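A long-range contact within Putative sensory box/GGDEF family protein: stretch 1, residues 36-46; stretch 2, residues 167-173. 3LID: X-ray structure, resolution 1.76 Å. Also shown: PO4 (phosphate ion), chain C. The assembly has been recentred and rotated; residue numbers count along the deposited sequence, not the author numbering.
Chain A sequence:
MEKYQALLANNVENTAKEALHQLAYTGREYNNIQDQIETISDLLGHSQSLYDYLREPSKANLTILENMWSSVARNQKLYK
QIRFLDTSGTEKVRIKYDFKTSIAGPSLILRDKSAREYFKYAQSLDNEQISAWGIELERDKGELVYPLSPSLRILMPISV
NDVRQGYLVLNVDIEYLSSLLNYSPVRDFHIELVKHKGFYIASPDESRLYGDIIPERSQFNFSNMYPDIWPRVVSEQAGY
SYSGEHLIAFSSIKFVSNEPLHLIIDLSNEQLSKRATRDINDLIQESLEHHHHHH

Stretch 1 (36-46) QIETISDLLGH
Stretch 2 167-173: YLVLNVD

A helix packs across one face of a β-strand in a small, almost wholly apolar contact that contains no hydrogen bond between the two stretches. Residues 36-45 form the end of a helix that begins earlier in the chain, with phi/psi near -65/-42 for most of its length, drifting to -76/-22 at Gly45; His46 then leaves helical geometry at -112/29. Residues 167-173 are extended, with phi from -135 to -79 and psi from 100 to 132. The two axes approach to 9.7 Å, and their N-to-C directions make an angle of 147°, so the elements run roughly antiparallel.

The register follows from the two periodicities. Helix positions four apart, Ile37, Ser41 and Gly45, match strand positions two apart, Val172, Leu170 and Leu168, with CA-CA distances of 8.4, 7.7 and 6.7 Å. The backbones therefore converge toward the C-terminal end of the helix, where small residues occupy the register.

At the wide end, two β-branched residues point toward each other. Ile37 (chi1 m, chi2 t) brings its CD1 to 3.9 Å from CG2 of Val172 (chi1 t), a van der Waals contact that suits the wider spacing.

In the middle, Ser41 points sideways with chi1 m. Its OG donates a hydrogen bond to Ile37 O, one turn back, at 2.7 Å; the same carbonyl accepts Ser41 N at 2.8 Å. This lets a hydroxyl sit in apolar surroundings with its donor satisfied. Ser41 OG also lies only 3.0 Å from Leu170 CD1, a tight contact rather than a polar bond. Leu170 (m, t) points toward the helix and also meets Leu44, whose CD1 lies 4.0 Å from Leu170 CD2.

Leu44 (m, t) points toward the strand and bridges two of its leucines, since its CB also lies 3.8 Å from CD2 of Leu168. Leu168 adopts t, p, and its CD2 reaches the helix backbone, 3.7 Å from Gly45 N and 4.0 Å from Ser41 O. Those two backbone atoms already pair with each other, Gly45 N to Ser41 O at 3.0 Å, so a methyl can cover them without leaving them unsatisfied. Gly45 has no side chain, so the methyl meets its backbone directly; an ideal CB on Gly45 would lie 3.8 Å from Leu168 CD2, an ordinary contact, so the distance alone does not demand glycine.

Strand alternation sends Tyr167, Val169, Asn171 and Asp173 out of reach of the helix. Asn171 ND2 instead donates to O3 of the phosphate at 3.0 Å, and Asp173 caps a helix that follows.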

ATOM      1  N   GLN A  36      -2.872  10.542  -6.869  1.00 15.51           N
ATOM      2  CA  GLN A  36      -1.475  10.820  -7.304  1.00 17.36           C
ATOM      3  C   GLN A  36      -0.986   9.545  -8.105  1.00 17.84           C
ATOM      4  O   GLN A  36      -0.338   9.621  -9.145  1.00 17.09           O
ATOM      5  CB  GLN A  36      -0.604  11.003  -6.059  1.00 18.58           C
ATOM      6  CG  GLN A  36       0.804  11.346  -6.256  1.00 26.29           C
ATOM      7  CD  GLN A  36       1.583  11.547  -4.899  1.00 29.97           C
ATOM      8  OE1 GLN A  36       1.008  11.962  -3.865  1.00 31.20           O
ATOM      9  NE2 GLN A  36       2.880  11.256  -4.919  1.00 28.61           N
ATOM     10  N   ILE A  37      -1.302   8.365  -7.558  1.00 15.09           N
ATOM     11  CA  ILE A  37      -0.918   7.110  -8.230  1.00 16.21           C
ATOM     12  C   ILE A  37      -1.668   6.976  -9.611  1.00 16.73           C
ATOM     13  O   ILE A  37      -1.049   6.602 -10.658  1.00 18.35           O
ATOM     14  CB  ILE A  37      -1.340   5.938  -7.375  1.00 16.20           C
ATOM     15  CG1 ILE A  37      -0.369   5.788  -6.178  1.00 17.07           C
ATOM     16  CG2 ILE A  37      -1.201   4.630  -8.249  1.00 18.86           C
ATOM     17  CD1 ILE A  37      -1.006   4.802  -5.153  1.00 17.28           C
ATOM     18  N   GLU A  38      -2.944   7.266  -9.629  1.00 17.94           N
ATOM     19  CA  GLU A  38      -3.687   7.242 -10.918  1.00 20.17           C
ATOM     20  C   GLU A  38      -3.109   8.165 -11.957  1.00 20.90           C
ATOM     21  O   GLU A  38      -2.967   7.771 -13.109  1.00 19.16           O
ATOM     22  CB  GLU A  38      -5.163   7.504 -10.717  1.00 21.54           C
ATOM     23  CG  GLU A  38      -5.827   6.393  -9.842  1.00 22.80           C
ATOM     24  CD  GLU A  38      -7.245   6.745  -9.415  1.00 26.86           C
ATOM     25  OE1 GLU A  38      -7.603   7.947  -9.344  1.00 29.67           O
ATOM     26  OE2 GLU A  38      -8.002   5.788  -9.065  1.00 31.38           O
ATOM     27  N   THR A  39      -2.744   9.371 -11.551  1.00 18.55           N
ATOM     28  CA  THR A  39      -2.195  10.316 -12.499  1.00 18.11           C
ATOM     29  C   THR A  39      -0.846   9.900 -13.039  1.00 17.88           C
ATOM     30  O   THR A  39      -0.577   9.997 -14.306  1.00 17.13           O
ATOM     31  CB  THR A  39      -2.144  11.722 -11.862  1.00 20.02           C
ATOM     32  OG1 THR A  39      -3.481  12.035 -11.396  1.00 21.31           O
ATOM     33  CG2 THR A  39      -1.617  12.739 -12.908  1.00 20.79           C
ATOM     34  N   ILE A  40       0.045   9.494 -12.135  1.00 15.52           N
ATOM     35  CA  ILE A  40       1.409   9.182 -12.511  1.00 14.48           C
ATOM     36  C   ILE A  40       1.342   7.883 -13.341  1.00 16.35           C
ATOM     37  O   ILE A  40       2.142   7.740 -14.314  1.00 16.41           O
ATOM     38  CB  ILE A  40       2.278   9.000 -11.251  1.00 15.45           C
ATOM     39  CG1 ILE A  40       2.611  10.321 -10.613  1.00 16.78           C
ATOM     40  CG2 ILE A  40       3.603   8.317 -11.557  1.00 15.63           C
ATOM     41  CD1 ILE A  40       3.580  11.222 -11.500  1.00 19.91           C
ATOM     42  N   SER A  41       0.471   6.939 -12.977  1.00 15.55           N
ATOM     43  CA  SER A  41       0.473   5.639 -13.764  1.00 17.06           C
ATOM     44  C   SER A  41       0.071   5.946 -15.217  1.00 18.64           C
ATOM     45  O   SER A  41       0.662   5.369 -16.198  1.00 18.89           O
ATOM     46  CB  SER A  41      -0.547   4.666 -13.187  1.00 18.88           C
ATOM     47  OG  SER A  41      -0.099   4.360 -11.876  1.00 22.46           O
ATOM     48  N   ASP A  42      -0.936   6.797 -15.371  1.00 17.33           N
ATOM     49  CA  ASP A  42      -1.363   7.203 -16.725  1.00 18.97           C
ATOM     50  C   ASP A  42      -0.221   7.905 -17.487  1.00 19.73           C
ATOM     51  O   ASP A  42       0.005   7.629 -18.687  1.00 19.66           O
ATOM     52  CB  ASP A  42      -2.577   8.100 -16.614  1.00 19.98           C
ATOM     53  CG  ASP A  42      -2.988   8.708 -17.980  1.00 27.76           C
ATOM     54  OD1 ASP A  42      -3.493   7.954 -18.807  1.00 26.72           O
ATOM     55  OD2 ASP A  42      -2.769   9.920 -18.203  1.00 33.08           O
ATOM     56  N   LEU A  43       0.529   8.810 -16.823  1.00 16.95           N
ATOM     57  CA  LEU A  43       1.641   9.515 -17.497  1.00 17.06           C
ATOM     58  C   LEU A  43       2.716   8.500 -17.843  1.00 16.85           C
ATOM     59  O   LEU A  43       3.263   8.552 -18.967  1.00 17.67           O
ATOM     60  CB  LEU A  43       2.249  10.578 -16.592  1.00 17.28           C
ATOM     61  CG  LEU A  43       1.344  11.858 -16.545  1.00 21.97           C
ATOM     62  CD1 LEU A  43       1.736  12.698 -15.366  1.00 22.23           C
ATOM     63  CD2 LEU A  43       1.552  12.667 -17.836  1.00 22.31           C
ATOM     64  N   LEU A  44       3.019   7.536 -16.942  1.00 16.01           N
ATOM     65  CA  LEU A  44       4.107   6.630 -17.342  1.00 16.92           C
ATOM     66  C   LEU A  44       3.686   5.704 -18.521  1.00 19.52           C
ATOM     67  O   LEU A  44       4.499   5.338 -19.359  1.00 20.06           O
ATOM     68  CB  LEU A  44       4.459   5.722 -16.166  1.00 17.17           C
ATOM     69  CG  LEU A  44       5.191   6.505 -15.031  1.00 18.98           C
ATOM     70  CD1 LEU A  44       5.239   5.612 -13.765  1.00 23.36           C
ATOM     71  CD2 LEU A  44       6.576   6.881 -15.464  1.00 20.48           C
ATOM     72  N   GLY A  45       2.423   5.384 -18.570  1.00 18.20           N
ATOM     73  CA  GLY A  45       1.958   4.449 -19.573  1.00 20.29           C
ATOM     74  C   GLY A  45       1.888   5.140 -20.923  1.00 20.15           C
ATOM     75  O   GLY A  45       1.912   4.462 -21.943  1.00 25.09           O
ATOM     76  N   HIS A  46       1.805   6.449 -20.940  1.00 19.12           N
ATOM     77  CA  HIS A  46       1.715   7.223 -22.194  1.00 20.92           C
ATOM     78  C   HIS A  46       2.970   8.056 -22.471  1.00 21.53           C
ATOM     79  O   HIS A  46       2.910   9.091 -23.167  1.00 23.63           O
ATOM     80  CB  HIS A  46       0.419   8.067 -22.202  1.00 20.51           C
ATOM     81  CG  HIS A  46      -0.824   7.250 -22.352  1.00 22.65           C
ATOM     82  ND1 HIS A  46      -1.601   6.828 -21.279  1.00 25.39           N
ATOM     83  CD2 HIS A  46      -1.394   6.714 -23.463  1.00 21.07           C
ATOM     84  CE1 HIS A  46      -2.598   6.086 -21.732  1.00 25.85           C
ATOM     85  NE2 HIS A  46      -2.504   6.022 -23.049  1.00 25.42           N
ATOM     86  N   TYR A 167       3.579  -5.126 -20.468  1.00 14.15           N
ATOM     87  CA  TYR A 167       2.804  -4.584 -19.343  1.00 15.06           C
ATOM     88  C   TYR A 167       3.663  -3.659 -18.557  1.00 15.72           C
ATOM     89  O   TYR A 167       4.776  -4.011 -18.174  1.00 16.31           O
ATOM     90  CB  TYR A 167       2.367  -5.751 -18.415  1.00 14.99           C
ATOM     91  CG  TYR A 167       1.560  -6.758 -19.217  1.00 14.36           C
ATOM     92  CD1 TYR A 167       0.167  -6.620 -19.319  1.00 15.64           C
ATOM     93  CD2 TYR A 167       2.187  -7.818 -19.860  1.00 17.30           C
ATOM     94  CE1 TYR A 167      -0.588  -7.519 -20.125  1.00 18.45           C
ATOM     95  CE2 TYR A 167       1.461  -8.710 -20.682  1.00 15.66           C
ATOM     96  CZ  TYR A 167       0.063  -8.536 -20.786  1.00 18.87           C
ATOM     97  OH  TYR A 167      -0.647  -9.403 -21.563  1.00 19.17           O
ATOM     98  N   LEU A 168       3.129  -2.471 -18.276  1.00 14.12           N
ATOM     99  CA  LEU A 168       3.744  -1.607 -17.253  1.00 14.16           C
ATOM    100  C   LEU A 168       3.238  -2.066 -15.890  1.00 14.20           C
ATOM    101  O   LEU A 168       2.039  -2.249 -15.726  1.00 14.29           O
ATOM    102  CB  LEU A 168       3.271  -0.186 -17.505  1.00 14.17           C
ATOM    103  CG  LEU A 168       3.694   0.822 -16.458  1.00 16.04           C
ATOM    104  CD1 LEU A 168       5.223   1.019 -16.553  1.00 16.35           C
ATOM    105  CD2 LEU A 168       3.010   2.204 -16.724  1.00 18.13           C
ATOM    106  N   VAL A 169       4.146  -2.237 -14.926  1.00 12.77           N
ATOM    107  CA  VAL A 169       3.769  -2.684 -13.600  1.00 14.07           C
ATOM    108  C   VAL A 169       4.450  -1.778 -12.606  1.00 15.66           C
ATOM    109  O   VAL A 169       5.681  -1.585 -12.652  1.00 12.84           O
ATOM    110  CB  VAL A 169       4.285  -4.115 -13.324  1.00 14.07           C
ATOM    111  CG1 VAL A 169       3.875  -4.565 -11.922  1.00 14.60           C
ATOM    112  CG2 VAL A 169       3.683  -5.105 -14.370  1.00 13.72           C
ATOM    113  N   LEU A 170       3.662  -1.242 -11.659  1.00 14.13           N
ATOM    114  CA  LEU A 170       4.263  -0.345 -10.666  1.00 14.23           C
ATOM    115  C   LEU A 170       3.966  -0.920  -9.293  1.00 14.39           C
ATOM    116  O   LEU A 170       2.830  -1.203  -9.014  1.00 15.18           O
ATOM    117  CB  LEU A 170       3.549   1.063 -10.760  1.00 15.33           C
ATOM    118  CG  LEU A 170       3.308   1.533 -12.216  1.00 16.08           C
ATOM    119  CD1 LEU A 170       2.453   2.798 -12.207  1.00 22.50           C
ATOM    120  CD2 LEU A 170       4.722   1.800 -12.801  1.00 19.51           C
ATOM    121  N   ASN A 171       4.951  -1.079  -8.456  1.00 12.69           N
ATOM    122  CA  ASN A 171       4.739  -1.698  -7.136  1.00 12.42           C
ATOM    123  C   ASN A 171       4.665  -0.555  -6.147  1.00 12.87           C
ATOM    124  O   ASN A 171       5.693  -0.020  -5.734  1.00 14.88           O
ATOM    125  CB  ASN A 171       5.889  -2.646  -6.770  1.00 15.16           C
ATOM    126  CG  ASN A 171       5.771  -3.958  -7.465  1.00 12.86           C
ATOM    127  OD1 ASN A 171       5.405  -4.001  -8.665  1.00 14.82           O
ATOM    128  ND2 ASN A 171       6.021  -5.047  -6.737  1.00 13.92           N
ATOM    129  N   VAL A 172       3.443  -0.297  -5.709  1.00 14.74           N
ATOM    130  CA  VAL A 172       3.189   0.715  -4.640  1.00 14.64           C
ATOM    131  C   VAL A 172       3.523   0.085  -3.296  1.00 14.09           C
ATOM    132  O   VAL A 172       3.043  -1.008  -2.940  1.00 14.66           O
ATOM    133  CB  VAL A 172       1.737   1.209  -4.723  1.00 14.38           C
ATOM    134  CG1 VAL A 172       1.459   2.147  -3.489  1.00 14.66           C
ATOM    135  CG2 VAL A 172       1.457   1.921  -6.107  1.00 16.96           C
ATOM    136  N   ASP A 173       4.407   0.731  -2.581  1.00 15.68           N
ATOM    137  CA  ASP A 173       5.055   0.171  -1.391  1.00 15.87           C
ATOM    138  C   ASP A 173       4.185   0.526  -0.139  1.00 15.71           C
ATOM    139  O   ASP A 173       4.110   1.677   0.338  1.00 14.85           O
ATOM    140  CB  ASP A 173       6.401   0.867  -1.319  1.00 16.93           C
ATOM    141  CG  ASP A 173       7.212   0.495  -0.077  1.00 21.83           C
ATOM    142  OD1 ASP A 173       6.732  -0.193   0.816  1.00 26.96           O
ATOM    143  OD2 ASP A 173       8.351   0.937  -0.023  1.00 24.72           O
TER
HETATM  144  P   PO4 C 321       6.842  -8.934  -7.433  1.00 15.25           P
HETATM  145  O1  PO4 C 321       8.203  -8.354  -7.006  1.00 15.66           O
HETATM  146  O2  PO4 C 321       7.166  -9.675  -8.737  1.00 14.86           O
HETATM  147  O3  PO4 C 321       5.830  -7.862  -7.721  1.00 15.83           O
HETATM  148  O4  PO4 C 321       6.327  -9.914  -6.385  1.00 15.42           O